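Local coordinates for putative Nudix hydrolase DR_0079 (Deinococcus radiodurans, PDB 2O5F), which hydrolyses nucleoside di- and triphosphates to nucleoside monophosphates with magnesium as cofactor, with a marked preference for CDP and CTP, at residues P27-W31 / E32-V36; A103-P107 / F108-L112; T111-S114 / F115-V118. One frame throughout, in Å; residues are numbered along the deposited sequence.

Contact 1 (P27-W31 / E32-V36); sequences PALRW and ERVRV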
# COMPACT_ATOMS: atom_id res chain seq x y z
N PRO A 27 -11.71 18.43 5.75
CA PRO A 27 -10.91 19.30 4.89
C PRO A 27 -9.54 19.68 5.47
O PRO A 27 -8.65 20.09 4.74
CB PRO A 27 -11.82 20.52 4.70
CG PRO A 27 -12.61 20.54 5.98
CD PRO A 27 -12.96 19.09 6.15
N ALA A 28 -9.38 19.54 6.78
CA ALA A 28 -8.10 19.87 7.41
C ALA A 28 -7.14 18.69 7.39
O ALA A 28 -6.00 18.79 7.86
CB ALA A 28 -8.31 20.34 8.84
N LEU A 29 -7.58 17.57 6.83
CA LEU A 29 -6.74 16.38 6.77
C LEU A 29 -5.41 16.61 6.06
O LEU A 29 -5.35 17.24 5.00
CB LEU A 29 -7.49 15.23 6.08
CG LEU A 29 -6.70 13.93 5.88
CD1 LEU A 29 -6.20 13.39 7.22
CD2 LEU A 29 -7.58 12.89 5.19
N ARG A 30 -4.35 16.11 6.67
CA ARG A 30 -2.99 16.20 6.15
C ARG A 30 -2.46 14.77 6.16
O ARG A 30 -2.39 14.14 7.21
CB ARG A 30 -2.13 17.08 7.06
CG ARG A 30 -2.45 18.56 7.01
CD ARG A 30 -2.09 19.13 5.65
NE ARG A 30 -2.12 20.59 5.66
CZ ARG A 30 -3.22 21.33 5.78
NH1 ARG A 30 -4.40 20.74 5.90
NH2 ARG A 30 -3.14 22.65 5.80
N TRP A 31 -2.09 14.24 4.99
CA TRP A 31 -1.64 12.86 4.92
C TRP A 31 -0.38 12.54 5.73
O TRP A 31 -0.20 11.40 6.17
CB TRP A 31 -1.45 12.42 3.47
CG TRP A 31 -2.77 12.25 2.76
CD1 TRP A 31 -3.30 13.06 1.79
CD2 TRP A 31 -3.76 11.24 3.03
NE1 TRP A 31 -4.56 12.62 1.44
CE2 TRP A 31 -4.86 11.50 2.18
CE3 TRP A 31 -3.82 10.14 3.89
CZ2 TRP A 31 -6.02 10.71 2.19
CZ3 TRP A 31 -4.97 9.34 3.90
CH2 TRP A 31 -6.05 9.64 3.05
N GLU A 32 0.47 13.54 5.92
CA GLU A 32 1.70 13.35 6.69
C GLU A 32 1.41 13.21 8.18
O GLU A 32 2.31 12.93 8.99
CB GLU A 32 2.66 14.52 6.46
CG GLU A 32 2.10 15.87 6.90
CD GLU A 32 1.47 16.66 5.76
OE1 GLU A 32 0.90 16.04 4.83
OE2 GLU A 32 1.53 17.90 5.82
N ARG A 33 0.15 13.41 8.55
CA ARG A 33 -0.27 13.31 9.95
C ARG A 33 -1.09 12.06 10.23
O ARG A 33 -1.67 11.92 11.31
CB ARG A 33 -1.05 14.56 10.35
CG ARG A 33 -0.23 15.83 10.29
CD ARG A 33 -1.06 17.06 10.60
NE ARG A 33 -0.25 18.27 10.54
CZ ARG A 33 -0.74 19.50 10.70
NH1 ARG A 33 -2.04 19.68 10.92
NH2 ARG A 33 0.07 20.55 10.63
N VAL A 34 -1.15 11.15 9.26
CA VAL A 34 -1.89 9.90 9.43
C VAL A 34 -1.08 8.69 8.97
O VAL A 34 -0.00 8.82 8.38
CB VAL A 34 -3.24 9.92 8.67
CG1 VAL A 34 -4.10 11.07 9.19
CG2 VAL A 34 -3.02 10.04 7.17
N ARG A 35 -1.62 7.50 9.25
CA ARG A 35 -0.96 6.24 8.91
C ARG A 35 -1.69 5.43 7.83
O ARG A 35 -2.92 5.38 7.79
CB ARG A 35 -0.81 5.38 10.18
CG ARG A 35 -0.30 6.18 11.38
CD ARG A 35 0.33 5.35 12.50
NE ARG A 35 -0.62 4.70 13.38
CZ ARG A 35 -0.39 4.38 14.65
NH1 ARG A 35 0.77 4.65 15.24
NH2 ARG A 35 -1.35 3.78 15.35
N VAL A 36 -0.91 4.82 6.94
CA VAL A 36 -1.45 3.98 5.89
C VAL A 36 -0.62 2.70 5.83
O VAL A 36 0.45 2.62 6.44
CB VAL A 36 -1.37 4.66 4.49
CG1 VAL A 36 -2.19 5.95 4.50
CG2 VAL A 36 0.08 4.95 4.12
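Arg33 N donates to Arg30 O at 3.0 Å, and one step along the chain Val34 N donates to Trp31 O at 3.2 Å. Two successive bonds from residue i+3 back to residue i are the signature of a short 3-10 turn, here the turn that delivers the chain into strand 35-42 of the Nudix mixed sheet. Trp31 O also accepts from the hydroxyl of Ser114, so two donors grip it.

Outside the turn Arg30 runs alongside both Glu32 and Arg33, pointing the same way. The extended chain of Arg33 (chi2 176°, chi3 180°) lays its guanidinium over Arg30, whose CG sits under one face of it, near the rim. The two guanidinium planes are only 4° apart. Glu32 OE2 stays 4.5 Å from Arg30 NE, beyond a salt bridge, yet its negative charge may partly offset the like charges of the two arginines.

The apolar side of the turn is carried by Val34, whose two methyls serve different partners. Its CG1 meets Leu29 CD1 at 3.7 Å, the side chains crossing at about a right angle. Leu29 also places CD2 over one face of the Trp31 ring. The other methyl, Val34 CG2, approaches that ring obliquely and comes to 3.4 Å from Trp31 CE3.

Contact 2 (A103-P107 / F108-L112); sequences ASFSP and FQTTL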
# COMPACT_ATOMS: atom_id res chain seq x y z
N ALA A 103 9.29 -2.89 5.32
CA ALA A 103 9.90 -1.67 5.78
C ALA A 103 8.88 -0.74 6.40
O ALA A 103 7.67 -0.95 6.28
CB ALA A 103 10.60 -0.96 4.62
N SER A 104 9.37 0.30 7.06
CA SER A 104 8.54 1.32 7.70
C SER A 104 9.10 2.67 7.27
O SER A 104 10.32 2.84 7.22
CB SER A 104 8.60 1.18 9.22
OG SER A 104 8.00 -0.04 9.65
N PHE A 105 8.23 3.62 6.96
CA PHE A 105 8.69 4.94 6.53
C PHE A 105 7.96 6.11 7.17
O PHE A 105 6.79 5.99 7.53
CB PHE A 105 8.53 5.09 5.01
CG PHE A 105 9.31 4.10 4.21
CD1 PHE A 105 10.70 4.14 4.19
CD2 PHE A 105 8.65 3.13 3.46
CE1 PHE A 105 11.43 3.23 3.43
CE2 PHE A 105 9.36 2.21 2.69
CZ PHE A 105 10.75 2.26 2.67
N SER A 106 8.66 7.23 7.28
CA SER A 106 8.11 8.47 7.81
C SER A 106 7.98 9.45 6.65
O SER A 106 8.84 9.51 5.76
CB SER A 106 9.04 9.07 8.88
OG SER A 106 8.83 10.47 8.98
N PRO A 107 6.89 10.24 6.64
CA PRO A 107 6.59 11.25 5.62
C PRO A 107 7.59 12.40 5.63
O PRO A 107 7.68 13.17 4.67
CB PRO A 107 5.20 11.75 6.01
CG PRO A 107 4.66 10.71 6.91
CD PRO A 107 5.83 10.19 7.66
N PHE A 108 8.31 12.57 6.74
CA PHE A 108 9.29 13.65 6.84
C PHE A 108 10.71 13.22 6.52
O PHE A 108 11.59 14.06 6.35
CB PHE A 108 9.26 14.29 8.23
CG PHE A 108 7.89 14.73 8.65
CD1 PHE A 108 7.07 13.88 9.37
CD2 PHE A 108 7.41 15.98 8.28
CE1 PHE A 108 5.78 14.26 9.72
CE2 PHE A 108 6.12 16.37 8.63
CZ PHE A 108 5.30 15.51 9.35
N GLN A 109 10.93 11.91 6.42
CA GLN A 109 12.26 11.41 6.11
C GLN A 109 12.38 10.90 4.68
O GLN A 109 13.45 10.47 4.24
CB GLN A 109 12.63 10.27 7.06
CG GLN A 109 12.71 10.68 8.51
CD GLN A 109 13.22 9.55 9.37
OE1 GLN A 109 12.65 8.46 9.38
NE2 GLN A 109 14.31 9.79 10.10
N THR A 110 11.26 10.96 3.96
CA THR A 110 11.18 10.50 2.57
C THR A 110 10.17 11.40 1.86
O THR A 110 9.70 12.38 2.44
CB THR A 110 10.61 9.07 2.49
OG1 THR A 110 9.27 9.06 3.02
CG2 THR A 110 11.47 8.10 3.29
N THR A 111 9.85 11.07 0.62
CA THR A 111 8.84 11.86 -0.08
C THR A 111 7.53 11.08 -0.15
O THR A 111 6.69 11.33 -1.01
CB THR A 111 9.28 12.29 -1.51
OG1 THR A 111 9.99 11.23 -2.16
CG2 THR A 111 10.14 13.54 -1.45
N LEU A 112 7.38 10.12 0.77
CA LEU A 112 6.16 9.33 0.84
C LEU A 112 5.11 10.18 1.56
O LEU A 112 5.44 11.00 2.42
CB LEU A 112 6.40 8.00 1.56
CG LEU A 112 7.34 7.04 0.82
CD1 LEU A 112 7.71 5.88 1.73
CD2 LEU A 112 6.65 6.51 -0.46
O HOH W 1 11.63 6.85 7.18
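Ser106 O draws two donors from the residues that follow it: Thr110 OG1 at 2.8 Å and, more loosely, Gln109 N at 3.3 Å. They arrive from opposite faces of the carbonyl plane, Thr110 OG1 tilted 33° from it and Gln109 N well above it, so the oxygen is clasped between them. The hydroxyl of the same serine works in the other sense. With chi1 at 155° Ser106 OG lies beside its own carbonyl carbon, turned away from the backbone N, and accepts from Phe108 N at 3.1 Å; it also lies at the edge of the Phe108 ring, near the ring plane.

A second shell keeps these groups in position. One water accepts from Ser106 N and donates to Gln109 OE1 at 2.9 Å, tying the amide end of the glutamine back to the backbone. Thr110 OG1, while donating to Ser106 O, accepts from Leu112 N at 3.1 Å, which makes an ST turn. All this belongs to the connection of a beta hairpin, in which strand 98-105 turns back as its antiparallel neighbour 115-122.

Apolar contacts join the end of strand 98-105 to the later part of the connection. Leu112 CD1 presses obliquely on the Phe105 ring, 3.4 Å from Phe105 CD2, and Thr110 CG2 stands 4.1 Å from Phe105 CD1. Separately, Pro107 CA makes a CA-H...O contact with Leu112 O. Farther out, helix 159-166 packs on the connection: Arg165 touches Phe105 and Thr110, and Glu161 touches Thr110 and Leu112.

Contact 3 (T111-S114 / F115-V118); sequences TLSS and FMCV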
# COMPACT_ATOMS: atom_id res chain seq x y z
N THR A 111 9.85 11.07 0.62
CA THR A 111 8.84 11.86 -0.08
C THR A 111 7.53 11.08 -0.15
O THR A 111 6.69 11.33 -1.01
CB THR A 111 9.28 12.29 -1.51
OG1 THR A 111 9.99 11.23 -2.16
CG2 THR A 111 10.14 13.54 -1.45
N LEU A 112 7.38 10.12 0.77
CA LEU A 112 6.16 9.33 0.84
C LEU A 112 5.11 10.18 1.56
O LEU A 112 5.44 11.00 2.42
CB LEU A 112 6.40 8.00 1.56
CG LEU A 112 7.34 7.04 0.82
CD1 LEU A 112 7.71 5.88 1.73
CD2 LEU A 112 6.65 6.51 -0.46
N SER A 113 3.85 9.96 1.21
CA SER A 113 2.71 10.73 1.74
C SER A 113 2.33 10.64 3.23
O SER A 113 1.94 11.65 3.82
CB SER A 113 1.47 10.39 0.92
OG SER A 113 1.21 9.00 0.97
N SER A 114 2.43 9.45 3.81
CA SER A 114 2.06 9.23 5.21
C SER A 114 3.00 8.28 5.91
O SER A 114 3.90 7.71 5.30
CB SER A 114 0.66 8.59 5.29
OG SER A 114 -0.29 9.28 4.51
N PHE A 115 2.78 8.11 7.21
CA PHE A 115 3.55 7.16 7.99
C PHE A 115 3.05 5.83 7.48
O PHE A 115 1.87 5.68 7.16
CB PHE A 115 3.25 7.34 9.47
CG PHE A 115 4.09 8.40 10.12
CD1 PHE A 115 5.39 8.13 10.51
CD2 PHE A 115 3.59 9.69 10.29
CE1 PHE A 115 6.19 9.12 11.07
CE2 PHE A 115 4.39 10.69 10.85
CZ PHE A 115 5.69 10.40 11.24
N MET A 116 3.93 4.85 7.38
CA MET A 116 3.48 3.58 6.86
C MET A 116 4.36 2.39 7.13
O MET A 116 5.55 2.51 7.42
CB MET A 116 3.32 3.69 5.34
CG MET A 116 4.61 4.03 4.60
SD MET A 116 4.39 4.06 2.81
CE MET A 116 3.56 5.61 2.54
N CYS A 117 3.73 1.23 7.05
CA CYS A 117 4.43 -0.01 7.17
C CYS A 117 4.15 -0.63 5.81
O CYS A 117 3.00 -0.61 5.33
CB CYS A 117 3.86 -0.90 8.27
SG CYS A 117 4.83 -2.40 8.49
N VAL A 118 5.19 -1.15 5.18
CA VAL A 118 5.09 -1.80 3.88
C VAL A 118 5.34 -3.28 4.14
O VAL A 118 6.28 -3.64 4.84
CB VAL A 118 6.15 -1.26 2.89
CG1 VAL A 118 5.88 -1.78 1.49
CG2 VAL A 118 6.15 0.26 2.91
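Met116 folds its side chain back along the chain that precedes it, against Ser114 and Leu112, where the hairpin connection enters strand 115-122. That strand is an inner one of the Nudix mixed sheet, lying between 35-42 and 98-105. Starting at the root, Met116 CB lies 4.1 Å from Ser114 O. With chi1 at 61°, CG is placed between the backbone N and the carbonyl carbon and keeps close to the same oxygen, 3.8 Å from Ser114 O. The next bond is extended, carrying the sulfur toward the leucine: Met116 SD stands 3.9 Å from Leu112 CD1. A bend at chi3 (77°) then turns the terminal methyl back, so that Met116 CE touches both Ser114 O at 3.5 Å and Leu112 CB at 3.8 Å. The leucine and methionine side chains cross at about a right angle, the leucine meeting the methionine with both its root and a branch.

Around this pair, Leu162 of helix 159-166 touches both Leu112 and Met116, while Phe105 and Val36 on the flanking strands also pack on the methionine. Cut back to an alanine, Met116 would have no SD or CE, and the gap would probably leave the CB and CD1 of Leu112 without their contacts on strand 115-122 and Leu162 without one of its neighbours.

The hydroxyl of Ser113 is engaged elsewhere, its OG bonding to Asp158. The backbone nitrogen of Ser114, by contrast, is buried with no hydrogen-bonding partner.

In the fold
The three contacts follow one another along the chain and meet on one mixed sheet, whose strands 35-42, 115-122 and 98-105 lie in that order. Contact 1 leads into the first of these; contacts 2 and 3, centred about 5 Å apart and sharing Thr111 and Leu112, form the turn and return of the hairpin made by the other two. Centre to centre, contact 1 is about 11 Å from contact 3 and 13 Å from contact 2. Backbone pairing, Val36 with Phe115 and Phe105 with Met116, binds the three into one end of the Nudix fold, the Val36 side chain being about 8 Å from that of Glu85 and 10 Å from that of Glu89, inferred magnesium ligands.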